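Local coordinates for ABC-type branched-chain amino acid transport systems periplasmic component-like protein (Thermomonospora curvata, PDB 4N03) that probably binds fatty acids as the extracytoplasmic substrate-binding component of an ABC transporter, and holds a palmitic acid in this crystal, at residues L49-T54 with P303-D308; R118-K123 with L136-I141; D151-V156 with S392-N397; D21-G26 with G69-T74; E198-P203 with V215-K220. All coordinates share one frame; numbering follows the deposited sequence. Where two conformers were deposited one is given.

Interaction 1. Residues L49-T54 with P303-D308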
# COMPACT_ATOMS: atom_id res chain seq x y z
N LEU A 49 7.61 -7.88 -1.96
CA LEU A 49 6.63 -6.86 -2.38
C LEU A 49 7.34 -5.58 -2.74
O LEU A 49 6.99 -4.97 -3.75
CB LEU A 49 5.56 -6.64 -1.32
CG LEU A 49 4.63 -7.87 -1.18
CD1 LEU A 49 3.89 -7.80 0.13
CD2 LEU A 49 3.62 -7.99 -2.31
N GLY A 50 8.37 -5.18 -2.01
CA GLY A 50 9.13 -4.02 -2.40
C GLY A 50 9.80 -4.22 -3.75
O GLY A 50 9.87 -3.30 -4.57
N LYS A 51 10.32 -5.42 -4.01
CA LYS A 51 10.87 -5.74 -5.32
C LYS A 51 9.85 -5.58 -6.40
O LYS A 51 10.13 -4.98 -7.45
CB LYS A 51 11.48 -7.13 -5.31
CG LYS A 51 12.21 -7.50 -6.59
CD LYS A 51 12.80 -8.90 -6.55
CE LYS A 51 13.60 -9.18 -7.84
NZ LYS A 51 14.26 -10.47 -7.77
N SER A 52 8.64 -6.12 -6.20
CA SER A 52 7.62 -6.03 -7.21
C SER A 52 7.23 -4.60 -7.48
O SER A 52 7.04 -4.21 -8.67
CB SER A 52 6.39 -6.80 -6.80
OG SER A 52 6.66 -8.17 -6.69
N ILE A 53 7.03 -3.81 -6.41
CA ILE A 53 6.64 -2.42 -6.57
C ILE A 53 7.70 -1.65 -7.37
O ILE A 53 7.40 -0.90 -8.28
CB ILE A 53 6.37 -1.77 -5.21
CG1 ILE A 53 5.19 -2.43 -4.52
CG2 ILE A 53 6.10 -0.30 -5.38
CD1 ILE A 53 5.12 -2.13 -3.04
N THR A 54 8.93 -1.85 -6.96
CA THR A 54 10.07 -1.16 -7.55
C THR A 54 10.24 -1.54 -9.04
O THR A 54 10.45 -0.67 -9.87
CB THR A 54 11.33 -1.46 -6.77
OG1 THR A 54 11.14 -0.95 -5.46
CG2 THR A 54 12.56 -0.82 -7.35
N PRO A 303 10.32 -12.35 -16.23
CA PRO A 303 9.69 -13.67 -16.29
C PRO A 303 9.85 -14.54 -15.01
O PRO A 303 9.02 -15.42 -14.79
CB PRO A 303 10.40 -14.34 -17.46
CG PRO A 303 11.59 -13.49 -17.78
CD PRO A 303 11.29 -12.12 -17.29
N LYS A 304 10.87 -14.28 -14.19
CA LYS A 304 11.17 -15.10 -13.01
C LYS A 304 10.61 -14.53 -11.71
O LYS A 304 10.83 -15.09 -10.62
CB LYS A 304 12.68 -15.27 -12.88
CG LYS A 304 13.38 -15.69 -14.17
CD LYS A 304 14.85 -15.98 -13.95
CE LYS A 304 15.60 -16.23 -15.25
NZ LYS A 304 17.07 -16.30 -15.01
N ASP A 305 9.89 -13.41 -11.79
CA ASP A 305 9.40 -12.74 -10.58
C ASP A 305 7.89 -12.82 -10.57
O ASP A 305 7.23 -12.19 -11.37
CB ASP A 305 9.83 -11.28 -10.52
CG ASP A 305 11.31 -11.12 -10.34
OD1 ASP A 305 11.87 -11.73 -9.38
OD2 ASP A 305 11.89 -10.36 -11.12
N PRO A 306 7.33 -13.55 -9.64
CA PRO A 306 5.90 -13.76 -9.70
C PRO A 306 5.09 -12.46 -9.71
O PRO A 306 5.45 -11.51 -9.06
CB PRO A 306 5.62 -14.56 -8.42
CG PRO A 306 6.89 -15.30 -8.17
CD PRO A 306 7.96 -14.33 -8.55
N LEU A 307 4.02 -12.44 -10.47
CA LEU A 307 3.07 -11.36 -10.40
C LEU A 307 2.45 -11.30 -9.01
O LEU A 307 2.25 -12.34 -8.39
CB LEU A 307 1.97 -11.52 -11.44
CG LEU A 307 2.42 -11.39 -12.89
CD1 LEU A 307 1.30 -11.84 -13.78
CD2 LEU A 307 2.82 -9.97 -13.24
N ASP A 308 2.13 -10.10 -8.49
CA ASP A 308 1.52 -9.93 -7.20
C ASP A 308 0.87 -8.57 -7.16
O ASP A 308 0.95 -7.79 -8.12
CB ASP A 308 2.52 -10.16 -6.07
CG ASP A 308 3.64 -9.16 -6.00
OD1 ASP A 308 3.42 -7.98 -6.35
OD2 ASP A 308 4.74 -9.54 -5.54
O HOH W 1 7.42 -9.50 -8.98
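Ser52 and Asp308 meet where helix 47-66 passes the loop leading into helix 309-330. The serine hydroxyl donates in a short bond, OG to Asp308 OD2 2.6 Å, and reaches the syn side of the carboxylate although it stands 31° out of that plane. Asp308 CG sits between its own backbone N and carbonyl carbon (chi1 66°); OD1 accepts from Val311 N in the first turn of the next helix. A water donates to Ser52 OG over 2.8 Å and bridges to Pro306 O, while Pro48 O, also near OG, would have to share its one proton. Leu49 CD2 lies 3.8 Å from Asp308 OD2, and the leucine also touches the bound palmitic acid. Nearer the surface, Lys51 is fully extended, with CG anti to the backbone N (chi1 -174°). Its chain meets Asp305 at about a right angle and forms a salt bridge, NZ to OD1 3.1 Å, again on the syn side. Asp305 OD2 takes a bond from Gln55 NE2. An alanine at Asp305 would probably leave the Lys51 ammonium without its local counter-charge and Gln55 without this acceptor, setting the lysine end free to turn. Asp308 thus illustrates the side-chain N-cap, one oxygen on the helix start and the other tied to a neighbouring helix, here beside the lipid site of a periplasmic binding protein.

Interaction 2. Residues R118-K123 with L136-I141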
# COMPACT_ATOMS: atom_id res chain seq x y z
N ARG A 118 10.63 16.64 7.19
CA ARG A 118 11.54 17.00 6.12
C ARG A 118 10.85 17.07 4.74
O ARG A 118 11.12 17.96 3.95
CB ARG A 118 12.66 15.98 6.04
CG ARG A 118 13.66 16.06 7.18
CD ARG A 118 14.70 14.98 6.96
NE ARG A 118 15.64 14.88 8.06
CZ ARG A 118 15.45 14.17 9.16
NH1 ARG A 118 14.29 13.50 9.34
NH2 ARG A 118 16.41 14.13 10.10
N ILE A 119 9.93 16.14 4.51
CA ILE A 119 9.15 16.14 3.27
C ILE A 119 8.43 17.44 3.12
O ILE A 119 8.41 18.08 2.06
CB ILE A 119 8.20 14.93 3.25
CG1 ILE A 119 8.96 13.66 2.87
CG2 ILE A 119 7.04 15.15 2.28
CD1 ILE A 119 8.15 12.40 3.12
N GLU A 120 7.84 17.90 4.24
CA GLU A 120 7.08 19.14 4.20
C GLU A 120 8.01 20.35 3.92
O GLU A 120 7.70 21.21 3.07
CB GLU A 120 6.32 19.36 5.50
CG GLU A 120 5.36 20.53 5.44
CD GLU A 120 4.05 20.16 4.67
OE1 GLU A 120 3.62 18.97 4.72
OE2 GLU A 120 3.46 21.04 4.05
N SER A 121 9.15 20.37 4.60
CA SER A 121 10.09 21.46 4.44
C SER A 121 10.66 21.50 3.04
O SER A 121 10.86 22.55 2.45
CB SER A 121 11.21 21.32 5.46
OG SER A 121 12.13 22.39 5.36
N ASP A 122 10.92 20.33 2.50
CA ASP A 122 11.53 20.15 1.17
C ASP A 122 10.52 20.27 0.04
O ASP A 122 10.90 20.36 -1.13
CB ASP A 122 12.24 18.80 1.10
CG ASP A 122 13.49 18.74 1.93
OD1 ASP A 122 14.07 19.81 2.27
OD2 ASP A 122 13.93 17.62 2.21
N LYS A 123 9.23 20.26 0.34
CA LYS A 123 8.15 20.23 -0.65
C LYS A 123 8.28 19.00 -1.56
O LYS A 123 8.03 19.06 -2.77
CB LYS A 123 8.11 21.52 -1.47
CG LYS A 123 7.89 22.76 -0.60
CD LYS A 123 7.82 24.03 -1.43
CE LYS A 123 7.14 25.19 -0.72
NZ LYS A 123 7.58 25.46 0.67
N LEU A 136 -1.88 11.34 6.22
CA LEU A 136 -2.81 12.33 5.75
C LEU A 136 -2.43 13.70 6.30
O LEU A 136 -1.66 13.80 7.27
CB LEU A 136 -4.25 11.99 6.15
CG LEU A 136 -4.83 10.73 5.50
CD1 LEU A 136 -6.24 10.54 6.07
CD2 LEU A 136 -4.88 10.84 3.98
N GLY A 137 -2.95 14.73 5.67
CA GLY A 137 -2.73 16.10 6.15
C GLY A 137 -1.51 16.77 5.63
O GLY A 137 -1.13 17.85 6.09
N SER A 138 -0.85 16.18 4.64
CA SER A 138 0.31 16.83 4.02
C SER A 138 0.08 17.04 2.56
O SER A 138 -0.14 16.06 1.82
CB SER A 138 1.56 16.00 4.13
OG SER A 138 2.54 16.65 3.28
N LYS A 139 0.18 18.27 2.06
CA LYS A 139 0.00 18.56 0.64
C LYS A 139 0.93 17.68 -0.20
O LYS A 139 0.55 17.32 -1.30
CB LYS A 139 0.28 20.05 0.31
CG LYS A 139 -0.15 20.51 -1.09
CD LYS A 139 0.24 21.96 -1.42
CE LYS A 139 0.03 22.26 -2.91
NZ LYS A 139 0.36 23.67 -3.24
N TYR A 140 2.11 17.41 0.33
CA TYR A 140 3.16 16.77 -0.47
C TYR A 140 3.11 15.27 -0.45
O TYR A 140 3.83 14.64 -1.25
CB TYR A 140 4.52 17.30 -0.03
CG TYR A 140 4.61 18.75 -0.25
CD1 TYR A 140 4.80 19.25 -1.51
CD2 TYR A 140 4.40 19.66 0.78
CE1 TYR A 140 4.84 20.58 -1.77
CE2 TYR A 140 4.41 21.05 0.49
CZ TYR A 140 4.61 21.46 -0.81
OH TYR A 140 4.68 22.80 -1.17
N ILE A 141 2.30 14.66 0.40
CA ILE A 141 2.23 13.20 0.50
C ILE A 141 0.91 12.74 -0.04
O ILE A 141 -0.13 13.19 0.45
CB ILE A 141 2.44 12.70 1.93
CG1 ILE A 141 3.78 13.19 2.47
CG2 ILE A 141 2.31 11.19 1.95
CD1 ILE A 141 4.01 12.86 3.94
O HOH W 2 0.98 20.20 3.57
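Ser138 faces Glu120 across the contact and begins a type I beta turn that runs to Ile141. Its OG accepts from Tyr140 N, an ST turn, while donating to Glu120 OE1 at 2.9 Å. The turn packs on the end of helix 109-122, closed at Lys123 by a Schellman motif; this helix is the crossover of a beta-alpha-beta unit between parallel strands 103-107 and 126-129. At Lys139 the backbone N donates to a water 2.6 Å away, and that water in turn donates to Glu120 OE2, so both carboxylate oxygens are engaged. Tyr140 comes next, with its ring held between two lysines. Lys123 CA makes a CH-pi contact 3.5 Å from the ring centroid, only 12° off the normal, and Lys139 CB lies on the opposite face, offset toward the rim. Glu120 CD lies at the ring edge, in its plane, and the carboxylate is turned 68° from the ring. The Lys123 side chain runs alongside, pointing the same way as the tyrosine and bringing CG to 3.3 Å from Tyr140 OH. Ile141 completes the walk: its side chain crosses that of Ile119 at about a right angle, with CG1 3.8 Å from Ile119 CG2.

Interaction 3. Residues D151-V156 with S392-N397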
# COMPACT_ATOMS: atom_id res chain seq x y z
N ASP A 151 -10.14 0.33 5.81
CA ASP A 151 -10.15 -1.05 5.36
C ASP A 151 -10.67 -2.01 6.43
O ASP A 151 -11.42 -2.91 6.12
CB ASP A 151 -8.77 -1.53 4.92
CG ASP A 151 -8.36 -1.02 3.55
OD1 ASP A 151 -9.21 -0.62 2.75
OD2 ASP A 151 -7.12 -1.10 3.32
N MSE A 152 -10.25 -1.85 7.70
CA MSE A 152 -10.77 -2.71 8.75
C MSE A 152 -12.23 -2.44 9.04
O MSE A 152 -12.94 -3.36 9.36
CB MSE A 152 -9.95 -2.57 10.03
CG MSE A 152 -8.54 -3.16 9.93
SE MSE A 152 -8.57 -5.09 9.71
CE MSE A 152 -8.30 -5.23 7.88
N ILE A 153 -12.68 -1.20 8.94
CA ILE A 153 -14.11 -0.94 9.16
C ILE A 153 -14.95 -1.67 8.11
O ILE A 153 -15.90 -2.39 8.41
CB ILE A 153 -14.38 0.57 9.16
CG1 ILE A 153 -13.73 1.21 10.40
CG2 ILE A 153 -15.87 0.82 9.19
CD1 ILE A 153 -13.61 2.72 10.27
N ASN A 154 -14.57 -1.47 6.84
CA ASN A 154 -15.22 -2.20 5.74
C ASN A 154 -15.13 -3.70 5.95
O ASN A 154 -16.10 -4.42 5.79
CB ASN A 154 -14.65 -1.78 4.40
CG ASN A 154 -15.16 -0.45 3.90
OD1 ASN A 154 -16.31 -0.08 4.14
ND2 ASN A 154 -14.34 0.27 3.17
N GLY A 155 -13.95 -4.18 6.31
CA GLY A 155 -13.76 -5.60 6.48
C GLY A 155 -14.55 -6.23 7.60
O GLY A 155 -15.11 -7.31 7.48
N VAL A 156 -14.64 -5.54 8.76
CA VAL A 156 -15.47 -6.02 9.86
C VAL A 156 -16.93 -5.98 9.49
O VAL A 156 -17.68 -6.91 9.81
CB VAL A 156 -15.15 -5.28 11.16
CG1 VAL A 156 -16.13 -5.65 12.25
CG2 VAL A 156 -13.70 -5.58 11.57
N SER A 392 -18.80 0.68 2.93
CA SER A 392 -19.88 0.58 3.91
C SER A 392 -20.33 1.93 4.42
O SER A 392 -19.57 2.86 4.45
CB SER A 392 -19.47 -0.29 5.09
OG SER A 392 -18.44 0.25 5.87
N GLU A 393 -21.59 2.02 4.80
CA GLU A 393 -22.08 3.22 5.52
C GLU A 393 -21.26 3.50 6.75
O GLU A 393 -20.97 4.65 7.08
CB GLU A 393 -23.55 3.10 5.85
CG GLU A 393 -24.45 3.15 4.64
CD GLU A 393 -24.31 4.40 3.79
OE1 GLU A 393 -24.47 5.53 4.31
OE2 GLU A 393 -24.03 4.27 2.57
N LEU A 394 -20.87 2.44 7.43
CA LEU A 394 -20.08 2.53 8.59
C LEU A 394 -18.78 3.29 8.30
O LEU A 394 -18.36 4.18 9.04
CB LEU A 394 -19.85 1.10 9.07
CG LEU A 394 -19.19 0.94 10.42
CD1 LEU A 394 -20.00 1.52 11.55
CD2 LEU A 394 -18.93 -0.55 10.71
N ALA A 395 -18.09 2.89 7.21
CA ALA A 395 -16.88 3.57 6.82
C ALA A 395 -17.12 4.98 6.28
O ALA A 395 -16.29 5.86 6.46
CB ALA A 395 -16.12 2.78 5.79
N LYS A 396 -18.24 5.18 5.60
CA LYS A 396 -18.55 6.47 5.02
C LYS A 396 -18.71 7.54 6.12
O LYS A 396 -18.32 8.65 5.90
CB LYS A 396 -19.88 6.38 4.29
CG LYS A 396 -20.31 7.64 3.53
CD LYS A 396 -21.56 7.26 2.70
CE LYS A 396 -22.05 8.30 1.76
NZ LYS A 396 -23.37 7.85 1.25
N ASN A 397 -19.28 7.19 7.28
CA ASN A 397 -19.59 8.14 8.31
C ASN A 397 -18.48 8.28 9.34
O ASN A 397 -18.53 9.18 10.17
CB ASN A 397 -20.94 7.82 8.98
CG ASN A 397 -22.10 7.87 7.99
OD1 ASN A 397 -22.04 8.57 6.98
ND2 ASN A 397 -23.12 7.16 8.28
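The Asn154 amide is the flat group of this contact, and Ser392 and Ala395 meet it at its oxygen. Ala395 CB lies out of the amide plane, beyond the oxygen end, 3.3 Å from Asn154 OD1. Two donors from one residue meet that oxygen from opposite sides of the amide plane: Ser392 OG, at 2.8 Å from OD1, comes from the same side as the alanine methyl, and Ser392 N, at 2.9 Å from OD1, from the other. At the nitrogen end ND2 donates to Thr370 OG1 and Arg368 O, so both ends of this buried amide are satisfied and its flip is settled by its neighbours. Ser392 is the N-cap of helix 393-397. With OG placed between the backbone N and the carbonyl carbon (chi1 66°), the hydroxyl accepts from Ala395 N at 3.0 Å, N-H...O angle 158°, while giving its own proton to the asparagine; Asn154 is thereby the second-shell residue that orients the cap. The short C-terminal helix follows strand 383-390, an outermost strand of the seven-stranded mixed sheet, and runs nearly antiparallel to helix 148-161, the segments making 155° at an axis distance of 8.6 Å. Arg368 NH1 also reaches Ala395 O. Beside the polar knot the packing is apolar. Ile153 points its CG2 branch, anti to the backbone N, at the second helix, 3.9 Å from Ala395 CB. The same methyl meets the branch point of Leu394, CG2 to Leu394 CG 3.5 Å, with Leu394 CD2 3.7 Å from Ile153 CG2.

Interaction 4. Residues D21-G26 with G69-T74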
# COMPACT_ATOMS: atom_id res chain seq x y z
N ASP A 21 14.59 24.49 -23.29
CA ASP A 21 13.24 24.49 -23.76
C ASP A 21 12.34 25.46 -22.96
O ASP A 21 11.13 25.45 -23.15
CB ASP A 21 12.66 23.06 -23.74
CG ASP A 21 12.68 22.44 -22.37
OD1 ASP A 21 13.21 23.03 -21.38
OD2 ASP A 21 12.13 21.31 -22.30
N GLY A 22 12.94 26.27 -22.08
CA GLY A 22 12.17 27.20 -21.23
C GLY A 22 11.48 26.58 -20.01
O GLY A 22 10.72 27.27 -19.30
N VAL A 23 11.76 25.33 -19.72
CA VAL A 23 11.15 24.65 -18.60
C VAL A 23 12.00 24.86 -17.36
O VAL A 23 13.18 24.61 -17.33
CB VAL A 23 10.96 23.15 -18.92
CG1 VAL A 23 10.48 22.40 -17.68
CG2 VAL A 23 10.05 22.96 -20.12
N LYS A 24 11.34 25.34 -16.29
CA LYS A 24 12.01 25.49 -15.01
C LYS A 24 12.38 24.13 -14.43
O LYS A 24 11.61 23.19 -14.51
CB LYS A 24 11.13 26.26 -14.02
CG LYS A 24 10.85 27.71 -14.39
CD LYS A 24 9.78 28.31 -13.48
CE LYS A 24 9.37 29.71 -13.87
NZ LYS A 24 8.01 29.97 -13.33
N GLN A 25 13.59 24.04 -13.90
CA GLN A 25 14.14 22.77 -13.45
C GLN A 25 14.43 22.80 -11.94
O GLN A 25 15.34 23.47 -11.51
CB GLN A 25 15.42 22.46 -14.24
CG GLN A 25 15.19 22.39 -15.76
CD GLN A 25 16.43 22.14 -16.62
OE1 GLN A 25 16.25 21.72 -17.75
NE2 GLN A 25 17.60 22.41 -16.15
N GLY A 26 13.72 21.98 -11.18
CA GLY A 26 13.98 21.86 -9.76
C GLY A 26 15.06 20.87 -9.47
O GLY A 26 15.77 20.38 -10.38
N GLY A 69 10.37 10.05 -23.11
CA GLY A 69 10.44 10.66 -21.79
C GLY A 69 9.33 11.66 -21.57
O GLY A 69 8.26 11.56 -22.12
N VAL A 70 9.57 12.61 -20.68
CA VAL A 70 8.64 13.71 -20.31
C VAL A 70 9.33 15.02 -20.61
O VAL A 70 10.46 15.25 -20.15
CB VAL A 70 8.24 13.71 -18.82
CG1 VAL A 70 7.32 14.88 -18.53
CG2 VAL A 70 7.54 12.40 -18.50
N CYS A 71 8.71 15.88 -21.42
CA CYS A 71 9.33 17.19 -21.68
C CYS A 71 10.72 16.93 -22.33
O CYS A 71 11.65 17.69 -22.10
CB CYS A 71 9.34 18.04 -20.33
SG CYS A 71 8.36 19.57 -20.48
N GLY A 72 10.87 15.85 -23.12
CA GLY A 72 12.13 15.46 -23.72
C GLY A 72 13.23 14.99 -22.78
O GLY A 72 14.43 14.86 -23.17
N ARG A 73 12.84 14.69 -21.54
CA ARG A 73 13.76 14.28 -20.53
C ARG A 73 13.49 12.82 -20.13
O ARG A 73 12.35 12.37 -20.00
CB ARG A 73 13.61 15.18 -19.31
CG ARG A 73 14.09 16.61 -19.58
CD ARG A 73 13.67 17.55 -18.46
NE ARG A 73 14.16 18.90 -18.63
CZ ARG A 73 13.63 19.80 -19.45
NH1 ARG A 73 12.58 19.54 -20.17
NH2 ARG A 73 14.16 21.02 -19.48
N THR A 74 14.58 12.09 -19.94
CA THR A 74 14.51 10.69 -19.53
C THR A 74 14.30 10.60 -18.02
O THR A 74 14.96 11.29 -17.29
CB THR A 74 15.81 9.93 -19.91
OG1 THR A 74 16.92 10.41 -19.15
CG2 THR A 74 16.15 10.09 -21.33
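Arg73 and Asp21 reach toward each other tip to tip, the carboxylate turned 36° from the guanidinium. The grip is end-on and uses two nitrogens: Arg73 NH2 donates to Asp21 OD1 at 2.9 Å and Arg73 NH1 to Asp21 OD2 at 2.8 Å, both on syn sides. The arginine chain is extended from CG to NE, which carries the group from the type I' turn Val70-Arg73 to the N-terminal segment. Gln25 meets it quite differently. Its amide stands almost perpendicular to the guanidinium, 87° between planes, yet OE1 lies in the guanidinium plane, and Arg73 NH2 approaches it on a lone pair at 2.8 Å, nearly straight at 176°. Val23 CG1 lies over one guanidinium face. The backbone joins in as well: Val23 N donates to Asp21 OD1 from above the carboxylate plane, 3.2 Å away, an Asx turn that holds the acid on the face opposite the arginine's approach. On its other branch Val23 sets CG2 3.8 Å from Cys71 SG, which is joined to Cys329 in a disulfide. Strand 24-25 pairs in parallel with strand 333-334; the Arg73 contact in addition ties this N-terminal segment to the loop between helix 47-66 and strand 74-81. Arg73 NE donates to Thr30 O, and NH1 makes a weak bond to Cys71 O. Every N-H of this buried guanidinium therefore has an acceptor, though that of NH1 toward Cys71 O is only weakly met; with a carboxylate among them, the environment is likely to keep the arginine charged and to fix its rotation.

Interaction 5. Residues E198-P203 with V215-K220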
# COMPACT_ATOMS: atom_id res chain seq x y z
N GLU A 198 -16.49 -7.12 20.92
CA GLU A 198 -15.34 -6.93 21.80
C GLU A 198 -14.05 -7.07 20.98
O GLU A 198 -14.04 -7.71 19.90
CB GLU A 198 -15.35 -8.01 22.90
CG GLU A 198 -16.56 -8.01 23.85
CD GLU A 198 -16.41 -9.06 24.95
OE1 GLU A 198 -15.25 -9.31 25.38
OE2 GLU A 198 -17.44 -9.60 25.42
N VAL A 199 -12.96 -6.47 21.43
CA VAL A 199 -11.66 -6.57 20.76
C VAL A 199 -10.59 -7.00 21.74
O VAL A 199 -10.49 -6.43 22.84
CB VAL A 199 -11.22 -5.24 20.10
CG1 VAL A 199 -9.93 -5.38 19.31
CG2 VAL A 199 -12.31 -4.74 19.17
N PHE A 200 -9.79 -7.98 21.37
CA PHE A 200 -8.63 -8.42 22.09
C PHE A 200 -7.43 -8.01 21.23
O PHE A 200 -7.33 -8.39 20.03
CB PHE A 200 -8.66 -9.94 22.29
CG PHE A 200 -7.40 -10.52 22.84
CD1 PHE A 200 -6.88 -10.09 24.00
CD2 PHE A 200 -6.75 -11.53 22.15
CE1 PHE A 200 -5.71 -10.60 24.51
CE2 PHE A 200 -5.61 -12.10 22.66
CZ PHE A 200 -5.09 -11.62 23.85
N GLU A 201 -6.53 -7.24 21.80
CA GLU A 201 -5.43 -6.61 21.07
C GLU A 201 -4.08 -7.28 21.34
O GLU A 201 -3.75 -7.53 22.51
CB GLU A 201 -5.33 -5.14 21.53
CG GLU A 201 -6.61 -4.37 21.39
CD GLU A 201 -6.51 -2.89 21.75
OE1 GLU A 201 -5.39 -2.36 21.83
OE2 GLU A 201 -7.62 -2.33 21.94
N LEU A 202 -3.30 -7.57 20.30
CA LEU A 202 -2.02 -8.27 20.43
C LEU A 202 -0.98 -7.51 19.67
O LEU A 202 -0.80 -7.78 18.45
CB LEU A 202 -2.16 -9.72 19.93
CG LEU A 202 -2.88 -10.71 20.83
CD1 LEU A 202 -2.99 -12.07 20.21
CD2 LEU A 202 -2.08 -10.95 22.11
N PRO A 203 -0.23 -6.61 20.25
CA PRO A 203 0.82 -5.92 19.54
C PRO A 203 2.02 -6.82 19.25
O PRO A 203 2.40 -7.64 20.08
CB PRO A 203 1.25 -4.81 20.49
CG PRO A 203 0.88 -5.34 21.82
CD PRO A 203 -0.38 -6.13 21.64
N VAL A 215 -1.10 -17.09 18.63
CA VAL A 215 -2.18 -18.05 18.41
C VAL A 215 -2.69 -18.63 19.73
O VAL A 215 -3.91 -18.78 19.92
CB VAL A 215 -1.72 -19.14 17.42
CG1 VAL A 215 -2.74 -20.28 17.35
CG2 VAL A 215 -1.51 -18.56 16.02
N ALA A 216 -1.77 -18.97 20.63
CA ALA A 216 -2.17 -19.49 21.93
C ALA A 216 -3.05 -18.46 22.67
O ALA A 216 -4.05 -18.81 23.30
CB ALA A 216 -0.95 -19.83 22.79
N ALA A 217 -2.65 -17.19 22.60
CA ALA A 217 -3.41 -16.16 23.28
C ALA A 217 -4.80 -15.98 22.65
O ALA A 217 -5.80 -15.82 23.36
CB ALA A 217 -2.65 -14.85 23.27
N LEU A 218 -4.87 -15.98 21.31
CA LEU A 218 -6.15 -15.90 20.62
C LEU A 218 -7.10 -17.03 21.01
O LEU A 218 -8.30 -16.83 21.19
CB LEU A 218 -5.92 -15.90 19.10
CG LEU A 218 -5.24 -14.65 18.56
CD1 LEU A 218 -4.67 -14.94 17.20
CD2 LEU A 218 -6.22 -13.50 18.48
N ALA A 219 -6.57 -18.24 21.12
CA ALA A 219 -7.35 -19.39 21.51
C ALA A 219 -7.82 -19.23 22.97
O ALA A 219 -8.98 -19.51 23.28
CB ALA A 219 -6.54 -20.64 21.33
N LYS A 220 -6.93 -18.81 23.85
CA LYS A 220 -7.31 -18.63 25.26
C LYS A 220 -8.44 -17.64 25.42
O LYS A 220 -9.34 -17.80 26.27
CB LYS A 220 -6.09 -18.19 26.06
CG LYS A 220 -6.35 -18.00 27.53
CD LYS A 220 -5.06 -17.82 28.31
CE LYS A 220 -5.31 -17.94 29.82
NZ LYS A 220 -4.02 -17.92 30.56
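Phe200 and Leu202, alternate residues on one side of strand 198-204, pack against Ala217 and Leu218 of helix 212-220. The contacts between side chains are all apolar. Leu202 splits its two methyls between the helix residues: CD1 is 3.8 Å from Leu218 CG, where the two leucines cross obliquely, and CD2 is 4.1 Å from Ala217 CB. Phe200 has CG anti to the backbone N (chi1 171°); its rim atom CZ lies 4.1 Å from Ala217 CB, and CD2 lies 4.2 Å from Leu218 CD2. Strand and helix run nearly antiparallel, 166° between segment directions at an axis distance of 10.0 Å, as befits a beta-alpha-beta crossover: the chain climbs outermost strand 198-204, returns along this helix, and enters parallel strand 225-229 on the far side of strand 170-176. A second kind of contact sets ring against backbone, with Phe200 CE2 3.8 Å from Ala217 O in an oblique approach. An alanine at Phe200 would probably open a gap beside the Ala217 methyl and leave Leu218 CD2 without its ring neighbour. Farther in, Leu218 also touches Val174 of strand 170-176 and Met247, while the Phe200 ring borders Glu221.

Interaction 3 is the buried contact of the five; the others mix buried residues with partly or fully exposed ones. Interactions 1 and 4 lie near opposite ends of helix 47-66: the first joins it to the N-cap of helix 309-330, the second ties the loop after it to the N-terminal segment, with the Cys71-Cys329 disulfide leading to the last turn of helix 309-330. Helix ends recur in interactions 1, 2 and 3: N-caps in 1 and 3, a C-terminal Schellman motif in 2. The chemistry shifts with place: charge pairs in 1 and 4, an aromatic contact beside a hydrogen-bonded carboxylate in 2, neutral amide and hydroxyl in 3, and hydrocarbon alone between the side chains of 5.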